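Local atomic coordinates of extracellular solute-binding protein, family 1 (Bifidobacterium longum subsp. infantis ATCC 15697, PDB entry 3OMB), a protein that probably binds a sugar or oligosaccharide outside the cell for delivery to an ABC transporter, and also carries a magnesium ion. Residues A50-M55 against S419-G424; G93-V98 against G113-L118; E107-P112 against D144-I149; D123-V128 against Y150-G155; L354-H359 against D364-L369. All coordinates share one frame; numbering follows the deposited sequence.

Contact 1: residues A50-M55 against S419-G424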
# COMPACT_ATOMS: atom_id res chain seq x y z
N ALA A 50 15.22 7.29 -2.43
CA ALA A 50 16.27 8.35 -2.49
C ALA A 50 16.81 8.80 -1.12
O ALA A 50 17.92 9.29 -1.03
CB ALA A 50 15.78 9.58 -3.29
N ASN A 51 16.04 8.63 -0.05
CA ASN A 51 16.52 9.08 1.26
C ASN A 51 17.45 8.08 1.98
O ASN A 51 17.88 8.32 3.11
CB ASN A 51 15.35 9.51 2.16
CG ASN A 51 14.46 8.35 2.56
OD1 ASN A 51 14.67 7.20 2.15
ND2 ASN A 51 13.45 8.65 3.37
N GLN A 52 17.77 6.98 1.31
CA GLN A 52 18.59 5.95 1.90
C GLN A 52 20.09 6.10 1.63
O GLN A 52 20.53 6.51 0.56
CB GLN A 52 18.10 4.56 1.48
CG GLN A 52 16.75 4.22 2.08
CD GLN A 52 16.04 3.10 1.37
OE1 GLN A 52 16.56 2.51 0.42
NE2 GLN A 52 14.84 2.78 1.83
N GLU A 53 20.85 5.75 2.66
CA GLU A 53 22.29 5.58 2.59
C GLU A 53 22.67 4.52 1.52
O GLU A 53 21.87 3.63 1.18
CB GLU A 53 22.69 5.17 4.02
CG GLU A 53 23.96 4.41 4.28
CD GLU A 53 24.37 4.52 5.76
OE1 GLU A 53 24.13 3.57 6.55
OE2 GLU A 53 24.91 5.59 6.14
N LYS A 54 23.87 4.64 0.97
CA LYS A 54 24.38 3.64 0.01
C LYS A 54 24.64 2.32 0.73
O LYS A 54 25.02 2.32 1.91
CB LYS A 54 25.65 4.12 -0.70
CG LYS A 54 25.47 5.36 -1.57
CD LYS A 54 26.70 5.60 -2.47
CE LYS A 54 26.50 6.77 -3.47
NZ LYS A 54 26.62 8.13 -2.82
N MSE A 55 24.43 1.21 0.02
CA MSE A 55 24.65 -0.15 0.53
C MSE A 55 26.05 -0.29 1.10
O MSE A 55 26.26 -0.90 2.15
CB MSE A 55 24.48 -1.22 -0.56
CG MSE A 55 23.11 -1.30 -1.24
SE MSE A 55 21.61 -1.38 0.00
CE MSE A 55 22.16 -2.94 1.03
N SER A 419 14.04 -0.05 4.81
CA SER A 419 12.73 0.39 5.30
C SER A 419 11.64 -0.48 4.66
O SER A 419 11.76 -1.72 4.65
CB SER A 419 12.51 1.90 5.05
OG SER A 419 11.37 2.36 5.77
N GLU A 420 10.60 0.14 4.10
CA GLU A 420 9.53 -0.66 3.50
C GLU A 420 9.96 -1.50 2.27
O GLU A 420 9.21 -2.36 1.82
CB GLU A 420 8.28 0.20 3.20
CG GLU A 420 8.31 0.93 1.84
CD GLU A 420 9.08 2.25 1.86
OE1 GLU A 420 9.55 2.65 2.94
OE2 GLU A 420 9.22 2.89 0.78
N LEU A 421 11.15 -1.25 1.73
CA LEU A 421 11.70 -2.03 0.61
C LEU A 421 12.55 -3.21 1.08
O LEU A 421 13.35 -3.75 0.31
CB LEU A 421 12.52 -1.14 -0.33
CG LEU A 421 11.70 -0.13 -1.14
CD1 LEU A 421 12.58 0.99 -1.63
CD2 LEU A 421 10.96 -0.81 -2.31
N LEU A 422 12.36 -3.63 2.33
CA LEU A 422 13.10 -4.77 2.84
C LEU A 422 12.63 -6.01 2.07
O LEU A 422 11.48 -6.09 1.61
CB LEU A 422 12.88 -4.95 4.34
CG LEU A 422 11.69 -5.84 4.74
CD1 LEU A 422 11.84 -6.34 6.18
CD2 LEU A 422 10.39 -5.10 4.57
N VAL A 423 13.54 -6.96 1.92
CA VAL A 423 13.19 -8.21 1.31
C VAL A 423 13.61 -9.24 2.36
O VAL A 423 14.79 -9.50 2.55
CB VAL A 423 13.91 -8.35 -0.03
CG1 VAL A 423 13.65 -9.68 -0.65
CG2 VAL A 423 13.44 -7.26 -0.98
N GLY A 424 12.63 -9.80 3.05
CA GLY A 424 12.88 -10.57 4.26
C GLY A 424 11.55 -10.57 4.98
O GLY A 424 10.53 -10.27 4.36
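Gln52 reaches across to Ser419 with the nitrogen end of its amide, and this end, with buried Leu421 behind it, is the close-packed part of a small contact burying 98 Å² in all. The closest approach is to a carbon: NE2 lies 4.1 Å from CB of Ser419. CD1 of Leu421 is a looser neighbour, 4.5 Å from the same NE2, and no hydrogen bond crosses between the segments. An extended side chain brings the amide there: CG stands anti to the carbonyl carbon and chi2 is 162°, which carries the amide straight out from the backbone. Glutamine suits the place because its chain is long enough to span two loops and its buried end has polar partners at hand: OE1 accepts from the backbone N of Asn49, and NE2 makes a weak bond to the O of Leu418.

The loops follow strand 41-48 and helix 403-411 and are more than 360 residues apart in sequence, joined here in a chain assigned to the type 2 periplasmic binding proteins. Leu421 also packs on Asn49 and on Lys47 of strand 41-48, apolar bulk that a leucine supplies well. The looser side is that of Glu420, partly exposed, whose carboxylate turns away to other partners: its OE2 is held by Arg79 in a salt bridge and by ND2 of Asn49.

Contact 2: residues G93-V98 against G113-L118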
# COMPACT_ATOMS: atom_id res chain seq x y z
N GLY A 93 18.41 -9.50 -21.47
CA GLY A 93 18.66 -10.89 -21.09
C GLY A 93 19.67 -11.07 -19.97
O GLY A 93 19.98 -12.21 -19.59
N ASP A 94 20.18 -9.96 -19.44
CA ASP A 94 21.27 -9.98 -18.45
C ASP A 94 20.80 -9.40 -17.12
O ASP A 94 20.76 -8.18 -16.95
CB ASP A 94 22.48 -9.20 -18.95
CG ASP A 94 23.20 -9.89 -20.11
OD1 ASP A 94 23.56 -11.08 -19.95
OD2 ASP A 94 23.41 -9.23 -21.16
N ILE A 95 20.44 -10.27 -16.19
CA ILE A 95 19.92 -9.82 -14.92
C ILE A 95 20.90 -10.14 -13.78
O ILE A 95 21.79 -10.97 -13.93
CB ILE A 95 18.51 -10.40 -14.64
CG1 ILE A 95 18.55 -11.92 -14.58
CG2 ILE A 95 17.51 -9.93 -15.72
CD1 ILE A 95 17.37 -12.50 -13.84
N ALA A 96 20.74 -9.46 -12.64
CA ALA A 96 21.60 -9.72 -11.49
C ALA A 96 21.29 -11.11 -10.94
O ALA A 96 20.19 -11.62 -11.14
CB ALA A 96 21.41 -8.66 -10.44
N ASP A 97 22.25 -11.72 -10.25
CA ASP A 97 22.03 -13.03 -9.62
C ASP A 97 20.85 -13.03 -8.65
O ASP A 97 20.01 -13.92 -8.69
CB ASP A 97 23.27 -13.49 -8.86
CG ASP A 97 24.48 -13.70 -9.75
OD1 ASP A 97 24.29 -13.94 -10.97
OD2 ASP A 97 25.63 -13.63 -9.22
N VAL A 98 20.84 -12.04 -7.76
CA VAL A 98 19.79 -11.87 -6.78
C VAL A 98 19.16 -10.51 -7.04
O VAL A 98 19.86 -9.53 -7.30
CB VAL A 98 20.34 -11.96 -5.33
CG1 VAL A 98 19.24 -11.66 -4.26
CG2 VAL A 98 21.00 -13.33 -5.08
N GLY A 113 12.81 -19.15 -18.71
CA GLY A 113 14.15 -19.58 -18.32
C GLY A 113 15.08 -18.52 -17.77
O GLY A 113 16.29 -18.76 -17.63
N MSE A 114 14.55 -17.34 -17.48
CA MSE A 114 15.37 -16.26 -16.94
C MSE A 114 15.45 -16.37 -15.42
O MSE A 114 16.47 -16.03 -14.83
CB MSE A 114 14.80 -14.91 -17.35
CG MSE A 114 15.66 -13.74 -16.95
SE MSE A 114 15.24 -12.08 -17.90
CE MSE A 114 15.54 -12.72 -19.73
N PHE A 115 14.38 -16.83 -14.79
CA PHE A 115 14.29 -16.83 -13.33
C PHE A 115 14.25 -18.23 -12.77
O PHE A 115 13.69 -19.13 -13.38
CB PHE A 115 13.08 -16.02 -12.85
CG PHE A 115 13.20 -14.55 -13.12
CD1 PHE A 115 13.95 -13.74 -12.29
CD2 PHE A 115 12.58 -13.98 -14.22
CE1 PHE A 115 14.08 -12.37 -12.55
CE2 PHE A 115 12.69 -12.62 -14.48
CZ PHE A 115 13.45 -11.81 -13.64
N GLU A 116 14.88 -18.40 -11.61
CA GLU A 116 14.91 -19.68 -10.92
C GLU A 116 13.55 -19.97 -10.31
O GLU A 116 12.94 -19.07 -9.71
CB GLU A 116 15.94 -19.63 -9.80
CG GLU A 116 16.14 -20.95 -9.09
CD GLU A 116 16.76 -22.01 -9.99
OE1 GLU A 116 17.49 -21.64 -10.93
OE2 GLU A 116 16.51 -23.21 -9.75
N ASP A 117 13.08 -21.21 -10.48
CA ASP A 117 11.88 -21.66 -9.77
C ASP A 117 12.29 -22.10 -8.36
O ASP A 117 12.71 -23.24 -8.14
CB ASP A 117 11.14 -22.76 -10.53
CG ASP A 117 9.91 -23.27 -9.78
OD1 ASP A 117 9.58 -22.75 -8.70
OD2 ASP A 117 9.27 -24.23 -10.27
N LEU A 118 12.14 -21.17 -7.43
CA LEU A 118 12.58 -21.38 -6.05
C LEU A 118 11.85 -22.49 -5.30
O LEU A 118 12.33 -22.97 -4.28
CB LEU A 118 12.53 -20.05 -5.28
CG LEU A 118 13.47 -19.01 -5.89
CD1 LEU A 118 13.30 -17.63 -5.26
CD2 LEU A 118 14.93 -19.45 -5.87
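Ile95 points its branched side chain into the angle between Met114 and Phe115, crossing both obliquely. Its outer methyl does most of the touching: CD1 lies 3.5 Å from CE1 of Phe115, approaching the ring at a slant, and 3.8 Å from CG of Met114. The other branch, CG2, rests 3.8 Å from the selenium of Met114, which is present here as selenomethionine. CG1 stands between the backbone N and the carbonyl carbon (chi1 61°), and this setting lets the two branches divide their partners. Met114 CG in turn lies 4.0 Å above the plane of the Phe115 ring, toward its rim, so the two neighbours meet Ile95 as one apolar surface.

Farther along, the Met114 chain bends at chi3 and lays CE 3.9 Å from CA of Gly93. That glycine is the first residue beyond helix 79-92 and has positive phi, a backbone shape it adopts readily. Tyr103 touches Ile95 and also meets the Phe115 ring, while Leu90 of the helix touches Met114. With Ile95 cut back to an alanine, Phe115 CE1 and the CG and selenium of Met114 would lose their methyl partners, and a gap would probably open between the loops. With no hydrogen bond across it, the contact depends on fit and exclusion of water, and flexible, branched and flat groups complement one another.

Contact 3: residues E107-P112 against D144-I149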
# COMPACT_ATOMS: atom_id res chain seq x y z
N GLU A 107 6.94 -12.00 -14.99
CA GLU A 107 8.09 -11.80 -15.86
C GLU A 107 8.90 -13.06 -16.13
O GLU A 107 9.50 -13.21 -17.19
CB GLU A 107 8.97 -10.69 -15.32
CG GLU A 107 8.53 -9.36 -15.91
CD GLU A 107 8.28 -8.31 -14.87
OE1 GLU A 107 8.61 -8.52 -13.68
OE2 GLU A 107 7.72 -7.26 -15.26
N ALA A 108 8.88 -13.98 -15.17
CA ALA A 108 9.44 -15.30 -15.38
C ALA A 108 8.71 -16.08 -16.48
O ALA A 108 9.31 -16.96 -17.12
CB ALA A 108 9.43 -16.08 -14.10
N TYR A 109 7.43 -15.75 -16.69
CA TYR A 109 6.64 -16.33 -17.77
C TYR A 109 6.77 -15.55 -19.08
O TYR A 109 6.72 -16.14 -20.17
CB TYR A 109 5.17 -16.47 -17.36
CG TYR A 109 4.96 -17.57 -16.32
CD1 TYR A 109 4.93 -18.92 -16.71
CD2 TYR A 109 4.81 -17.26 -14.97
CE1 TYR A 109 4.75 -19.93 -15.76
CE2 TYR A 109 4.63 -18.26 -14.02
CZ TYR A 109 4.60 -19.59 -14.43
OH TYR A 109 4.43 -20.60 -13.50
N GLN A 110 6.97 -14.24 -18.98
CA GLN A 110 7.22 -13.43 -20.16
C GLN A 110 8.60 -13.70 -20.77
O GLN A 110 8.77 -13.62 -21.97
CB GLN A 110 7.04 -11.94 -19.85
CG GLN A 110 5.59 -11.48 -19.96
CD GLN A 110 5.39 -10.04 -19.51
OE1 GLN A 110 6.01 -9.59 -18.53
NE2 GLN A 110 4.51 -9.32 -20.21
N TYR A 111 9.58 -14.01 -19.92
CA TYR A 111 10.93 -14.32 -20.37
C TYR A 111 11.30 -15.70 -19.85
O TYR A 111 11.93 -15.82 -18.80
CB TYR A 111 11.92 -13.23 -19.92
CG TYR A 111 11.54 -11.86 -20.43
CD1 TYR A 111 12.06 -11.37 -21.64
CD2 TYR A 111 10.64 -11.06 -19.72
CE1 TYR A 111 11.68 -10.10 -22.13
CE2 TYR A 111 10.25 -9.81 -20.19
CZ TYR A 111 10.78 -9.33 -21.39
OH TYR A 111 10.38 -8.08 -21.82
N PRO A 112 10.87 -16.75 -20.57
CA PRO A 112 11.10 -18.13 -20.10
C PRO A 112 12.57 -18.41 -19.79
O PRO A 112 13.46 -17.92 -20.49
CB PRO A 112 10.61 -18.98 -21.27
CG PRO A 112 9.58 -18.10 -21.95
CD PRO A 112 10.18 -16.73 -21.86
N ASP A 144 2.44 -19.35 -7.56
CA ASP A 144 1.41 -19.22 -8.57
C ASP A 144 0.55 -20.48 -8.65
O ASP A 144 0.74 -21.45 -7.89
CB ASP A 144 2.00 -18.83 -9.94
CG ASP A 144 2.95 -19.87 -10.50
OD1 ASP A 144 2.79 -21.08 -10.21
OD2 ASP A 144 3.86 -19.48 -11.26
N SER A 145 -0.40 -20.46 -9.57
CA SER A 145 -1.35 -21.54 -9.70
C SER A 145 -0.69 -22.80 -10.27
O SER A 145 -1.30 -23.86 -10.24
CB SER A 145 -2.52 -21.11 -10.59
OG SER A 145 -2.05 -20.80 -11.90
N LYS A 146 0.51 -22.68 -10.82
CA LYS A 146 1.23 -23.83 -11.33
C LYS A 146 2.14 -24.38 -10.23
O LYS A 146 2.90 -25.31 -10.47
CB LYS A 146 2.07 -23.48 -12.56
CG LYS A 146 1.36 -22.66 -13.62
CD LYS A 146 0.78 -23.56 -14.66
CE LYS A 146 0.15 -22.79 -15.80
NZ LYS A 146 -0.36 -23.82 -16.77
N GLY A 147 2.04 -23.80 -9.03
CA GLY A 147 2.89 -24.16 -7.88
C GLY A 147 4.33 -23.68 -7.96
O GLY A 147 5.18 -24.10 -7.16
N ARG A 148 4.64 -22.80 -8.91
CA ARG A 148 6.02 -22.30 -8.99
C ARG A 148 6.24 -21.08 -8.09
O ARG A 148 5.30 -20.35 -7.76
CB ARG A 148 6.44 -22.01 -10.44
CG ARG A 148 6.28 -23.20 -11.36
CD ARG A 148 6.88 -22.89 -12.71
NE ARG A 148 6.82 -24.02 -13.62
CZ ARG A 148 5.87 -24.20 -14.55
NH1 ARG A 148 4.88 -23.33 -14.69
NH2 ARG A 148 5.92 -25.27 -15.32
N ILE A 149 7.49 -20.87 -7.68
CA ILE A 149 7.81 -19.70 -6.87
C ILE A 149 8.91 -18.92 -7.57
O ILE A 149 10.08 -19.32 -7.55
CB ILE A 149 8.28 -20.09 -5.47
CG1 ILE A 149 7.20 -20.86 -4.72
CG2 ILE A 149 8.70 -18.83 -4.66
CD1 ILE A 149 7.69 -21.43 -3.34
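Asp144 opens a type I beta turn that runs to Gly147, and Tyr109, near the end of helix 106-110, plants its hydroxyl against this turn. The carboxylate works on two fronts. Its OD1 accepts from N of Lys146 at 2.9 Å, which makes an Asx turn, and also from N of Arg148 at 2.8 Å; the two N-H groups arrive from opposite faces of the carboxylate plane. The other oxygen, OD2, accepts a hydrogen bond from Tyr109 OH at 2.6 Å, and the hydroxyl comes from above that plane, 37° out of it. Chi1 of 62° sets CG of Asp144 between its own N and carbonyl carbon, where the carboxylate can serve its own turn and the tyrosine at once.

The phenol oxygen is also an acceptor: NH1 of Arg148 donates to it at 3.0 Å with an N-H...O angle of 159°, almost in the guanidinium plane. Both polar partners lie at the edge of the tyrosine ring, while CG of Lys146 adds an aliphatic touch 3.7 Å from OH. Tyr150 meets the same ring edge-to-face. Glycine fits the last turn position, where phi is positive.

An exchange of Asp144 for alanine removes both oxygens; the amides of Lys146 and Arg148 would then be left without their shared acceptor, and the tyrosine hydroxyl would probably be freer to turn. At this surface site the hydroxyl bridges the two charged groups, accepting from the arginine and donating to the carboxylate, and the arginine's charge is likely to strengthen the phenol as a donor to Asp144.

Contact 4: residues D123-V128 against Y150-G155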
# COMPACT_ATOMS: atom_id res chain seq x y z
N ASP A 123 14.59 -26.35 0.56
CA ASP A 123 15.49 -26.93 1.55
C ASP A 123 16.72 -26.05 1.81
O ASP A 123 17.32 -26.10 2.87
CB ASP A 123 15.91 -28.34 1.13
CG ASP A 123 14.82 -29.37 1.38
OD1 ASP A 123 13.62 -28.97 1.46
OD2 ASP A 123 15.16 -30.57 1.52
N LYS A 124 17.08 -25.25 0.81
CA LYS A 124 18.15 -24.27 0.96
C LYS A 124 17.61 -22.94 1.51
O LYS A 124 18.37 -22.00 1.73
CB LYS A 124 18.88 -24.06 -0.38
CG LYS A 124 19.78 -25.25 -0.83
CD LYS A 124 20.87 -25.56 0.22
CE LYS A 124 21.90 -26.59 -0.27
NZ LYS A 124 22.81 -26.02 -1.31
N LEU A 125 16.29 -22.87 1.72
CA LEU A 125 15.66 -21.63 2.19
C LEU A 125 14.81 -21.84 3.45
O LEU A 125 13.64 -21.46 3.49
CB LEU A 125 14.83 -21.00 1.06
CG LEU A 125 15.57 -20.68 -0.23
CD1 LEU A 125 14.57 -20.24 -1.30
CD2 LEU A 125 16.64 -19.61 -0.04
N PRO A 126 15.42 -22.41 4.51
CA PRO A 126 14.66 -22.66 5.74
C PRO A 126 13.98 -21.41 6.33
O PRO A 126 12.88 -21.53 6.85
CB PRO A 126 15.74 -23.19 6.69
CG PRO A 126 17.00 -22.64 6.15
CD PRO A 126 16.84 -22.73 4.69
N ASN A 127 14.61 -20.24 6.23
CA ASN A 127 13.98 -19.00 6.72
C ASN A 127 12.75 -18.59 5.94
O ASN A 127 11.80 -18.01 6.49
CB ASN A 127 14.99 -17.85 6.75
CG ASN A 127 16.08 -18.07 7.79
OD1 ASN A 127 15.80 -18.52 8.90
ND2 ASN A 127 17.33 -17.76 7.45
N VAL A 128 12.75 -18.90 4.65
CA VAL A 128 11.57 -18.69 3.80
C VAL A 128 10.46 -19.66 4.17
O VAL A 128 9.28 -19.25 4.28
CB VAL A 128 11.95 -18.83 2.32
CG1 VAL A 128 10.74 -18.63 1.45
CG2 VAL A 128 13.08 -17.84 1.97
N TYR A 150 8.52 -17.84 -8.23
CA TYR A 150 9.48 -17.05 -8.98
C TYR A 150 9.87 -15.79 -8.23
O TYR A 150 10.95 -15.24 -8.44
CB TYR A 150 8.91 -16.71 -10.35
CG TYR A 150 8.99 -17.86 -11.32
CD1 TYR A 150 10.21 -18.52 -11.55
CD2 TYR A 150 7.86 -18.29 -12.02
CE1 TYR A 150 10.30 -19.56 -12.44
CE2 TYR A 150 7.95 -19.34 -12.93
CZ TYR A 150 9.17 -19.97 -13.13
OH TYR A 150 9.27 -21.01 -14.00
N ALA A 151 9.00 -15.34 -7.33
CA ALA A 151 9.21 -14.09 -6.63
C ALA A 151 8.65 -14.23 -5.24
O ALA A 151 7.45 -14.36 -5.07
CB ALA A 151 8.51 -12.91 -7.37
N ILE A 152 9.52 -14.19 -4.24
CA ILE A 152 9.09 -14.36 -2.85
C ILE A 152 8.66 -13.03 -2.27
O ILE A 152 9.31 -11.99 -2.49
CB ILE A 152 10.21 -15.01 -2.02
CG1 ILE A 152 10.74 -16.24 -2.79
CG2 ILE A 152 9.70 -15.38 -0.61
CD1 ILE A 152 11.59 -17.22 -2.01
N ALA A 153 7.56 -13.06 -1.53
CA ALA A 153 7.04 -11.89 -0.85
C ALA A 153 7.93 -11.50 0.33
O ALA A 153 8.85 -12.22 0.72
CB ALA A 153 5.59 -12.14 -0.38
N ASP A 154 7.63 -10.34 0.90
CA ASP A 154 8.30 -9.90 2.13
C ASP A 154 7.26 -9.40 3.14
O ASP A 154 6.11 -9.15 2.79
CB ASP A 154 9.33 -8.84 1.80
CG ASP A 154 8.81 -7.82 0.82
OD1 ASP A 154 7.97 -6.97 1.24
OD2 ASP A 154 9.21 -7.86 -0.37
N GLY A 155 7.67 -9.25 4.38
CA GLY A 155 6.76 -8.77 5.43
C GLY A 155 7.45 -7.82 6.38
O GLY A 155 8.61 -8.01 6.71
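Apolar contact carries the whole meeting of Ile152 with Val128 and Leu125. Ile152 and Val128 reach for each other tip to tip: CG1 of Val128 lies 3.8 Å from CD1 of Ile152 and 4.0 Å from its CG2, so one valine methyl is set against both branches of the isoleucine. With chi1 at 179°, CG1 of Val128 stands anti to the backbone N, and this turns it to the strand. Leu125 adds a looser touch, its CD1 being 4.3 Å from CD1 of Ile152.

Backbone hydrogen bonding is separate from this. Leu125 takes the N-cap position of helix 126-134 with a side chain that has no polar atom, and its O receives a weak bond from N of Val128. The strand's own bonds run to Gly353 and Leu354 from Ile152, and to Ser350 from Asp154.

Further apolar neighbours close round the isoleucine: Leu118 and Phe132 both touch it. Beta-branched residues are at home in a strand, and valine's short branched side chain puts CG1 against both branches of Ile152. All three touching residues are buried, and with no polar atom in their side chains they join the start of the helix to the strand by dispersion and the exclusion of water.

Contact 5: residues L354-H359 against D364-L369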
# COMPACT_ATOMS: atom_id res chain seq x y z
N LEU A 354 11.84 -11.01 -3.61
CA LEU A 354 13.05 -11.71 -4.04
C LEU A 354 12.90 -12.58 -5.28
O LEU A 354 12.00 -13.42 -5.34
CB LEU A 354 13.64 -12.53 -2.89
CG LEU A 354 15.08 -12.98 -3.18
CD1 LEU A 354 16.04 -12.55 -2.12
CD2 LEU A 354 15.10 -14.48 -3.36
N SER A 355 13.79 -12.39 -6.25
CA SER A 355 13.90 -13.27 -7.42
C SER A 355 15.37 -13.57 -7.75
O SER A 355 16.26 -12.73 -7.58
CB SER A 355 13.17 -12.68 -8.64
OG SER A 355 13.56 -11.34 -8.90
N ILE A 356 15.63 -14.80 -8.20
CA ILE A 356 16.99 -15.22 -8.47
C ILE A 356 17.12 -15.62 -9.92
O ILE A 356 16.25 -16.31 -10.46
CB ILE A 356 17.45 -16.35 -7.50
CG1 ILE A 356 17.70 -15.75 -6.11
CG2 ILE A 356 18.74 -17.03 -7.99
CD1 ILE A 356 17.78 -16.76 -4.99
N SER A 357 18.20 -15.15 -10.54
CA SER A 357 18.52 -15.50 -11.91
C SER A 357 18.69 -17.01 -12.04
O SER A 357 19.41 -17.62 -11.25
CB SER A 357 19.81 -14.80 -12.32
OG SER A 357 20.22 -15.20 -13.62
N SER A 358 18.04 -17.62 -13.02
CA SER A 358 18.34 -19.02 -13.32
C SER A 358 19.80 -19.20 -13.79
O SER A 358 20.40 -20.26 -13.57
CB SER A 358 17.33 -19.63 -14.31
OG SER A 358 17.57 -19.15 -15.62
N HIS A 359 20.38 -18.14 -14.36
CA HIS A 359 21.77 -18.15 -14.84
C HIS A 359 22.81 -17.67 -13.81
O HIS A 359 23.93 -17.33 -14.17
CB HIS A 359 21.91 -17.29 -16.11
CG HIS A 359 21.35 -17.93 -17.35
ND1 HIS A 359 19.99 -18.06 -17.57
CD2 HIS A 359 21.96 -18.44 -18.45
CE1 HIS A 359 19.79 -18.65 -18.74
NE2 HIS A 359 20.97 -18.88 -19.29
N ASP A 364 24.32 -21.77 -5.51
CA ASP A 364 24.28 -22.06 -4.07
C ASP A 364 24.57 -20.82 -3.21
O ASP A 364 23.90 -20.60 -2.22
CB ASP A 364 25.25 -23.18 -3.70
CG ASP A 364 24.73 -24.56 -4.10
OD1 ASP A 364 23.64 -24.68 -4.73
OD2 ASP A 364 25.44 -25.55 -3.78
N ALA A 365 25.56 -20.01 -3.60
CA ALA A 365 25.81 -18.76 -2.87
C ALA A 365 24.60 -17.82 -2.96
O ALA A 365 24.21 -17.22 -1.96
CB ALA A 365 27.06 -18.08 -3.36
N ALA A 366 23.97 -17.73 -4.13
CA ALA A 366 22.78 -16.90 -4.30
C ALA A 366 21.72 -17.32 -3.29
O ALA A 366 21.14 -16.46 -2.61
CB ALA A 366 22.25 -16.99 -5.72
N LEU A 367 21.48 -18.64 -3.19
CA LEU A 367 20.44 -19.17 -2.30
C LEU A 367 20.79 -18.94 -0.84
O LEU A 367 19.93 -18.63 -0.02
CB LEU A 367 20.15 -20.65 -2.55
CG LEU A 367 19.40 -20.94 -3.87
CD1 LEU A 367 19.60 -22.39 -4.35
CD2 LEU A 367 17.92 -20.62 -3.77
N LYS A 368 22.08 -19.06 -0.53
CA LYS A 368 22.56 -18.79 0.81
C LYS A 368 22.35 -17.32 1.19
O LYS A 368 21.94 -17.00 2.31
CB LYS A 368 24.03 -19.16 0.88
CG LYS A 368 24.53 -19.48 2.27
CD LYS A 368 25.99 -19.92 2.21
CE LYS A 368 26.67 -19.62 3.55
NZ LYS A 368 28.16 -19.83 3.51
N LEU A 369 22.59 -16.42 0.25
CA LEU A 369 22.38 -15.01 0.49
C LEU A 369 20.89 -14.73 0.73
O LEU A 369 20.51 -14.01 1.66
CB LEU A 369 22.90 -14.20 -0.70
CG LEU A 369 22.74 -12.68 -0.68
CD1 LEU A 369 23.35 -12.13 0.59
CD2 LEU A 369 23.46 -12.06 -1.87
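Ile356 sets both its branches on helix 363-373, touching Ala366 and Leu367. Its CG2 methyl lies 4.2 Å from CB of Ala366, while CD1 is 4.1 Å from CD2 of Leu367. The isoleucine and leucine side chains cross at about a right angle, so the contact is one methyl on another, not flank along flank. CD1 also comes 4.1 Å from the backbone O of Ala366. Alanine's single methyl suits the close face that the helix turns to the strand, and the beta-branched isoleucine can cover two helix residues from a single strand position.

The torsions explain the division of labour. CG1 of Ile356 stands anti to the carbonyl carbon (chi1 -73°), and chi2 of 164° stretches CD1 onward to the leucine, leaving CG2 over the alanine. Ala370, one helical turn beyond Ala366, also touches Ile356. The helix itself is tied by backbone bonds such as Lys368 N to Asp364 O at 2.9 Å.

The strand is held at its two edges: the backbone of Ser355 bonds to Asn99 of strand 98-100 on one, that of Ile356 to Glu116 on the other. Past the strand, the backbone of Ser358 bonds to Met114 before the chain turns into the helix. Strand 352-356 lies at one border of a mixed four-stranded sheet, antiparallel to strand 98-100, and helix 363-373 packs against this sheet: Ala366 touches Val98, Ala365 reaches Val42 of strand 41-48, and Leu369 rests on Val42 and Val44.

Overall arrangement
Contacts 2 and 5 are the closest pair, with centres 8 Å apart, and the backbone bond from Glu116 N to Ile356 O at 2.8 Å ties them. Contact 4 joins contact 5 through Ile152 N and Leu354 O, also 2.8 Å apart, with centres 11 Å apart. Contact 3 sits 12 Å from contact 2 between centres and is linked to it by Leu118 N to Ile149 O. Contact 1 stands apart, its centre 19 Å from that of contact 4, yet Gly424 O meets Gly155 N at 3.0 Å and Val423 packs on Leu354. All five lie away from the magnesium site formed by Asp199, Asn201, Asn203, Gln205, Asp207 and Glu208.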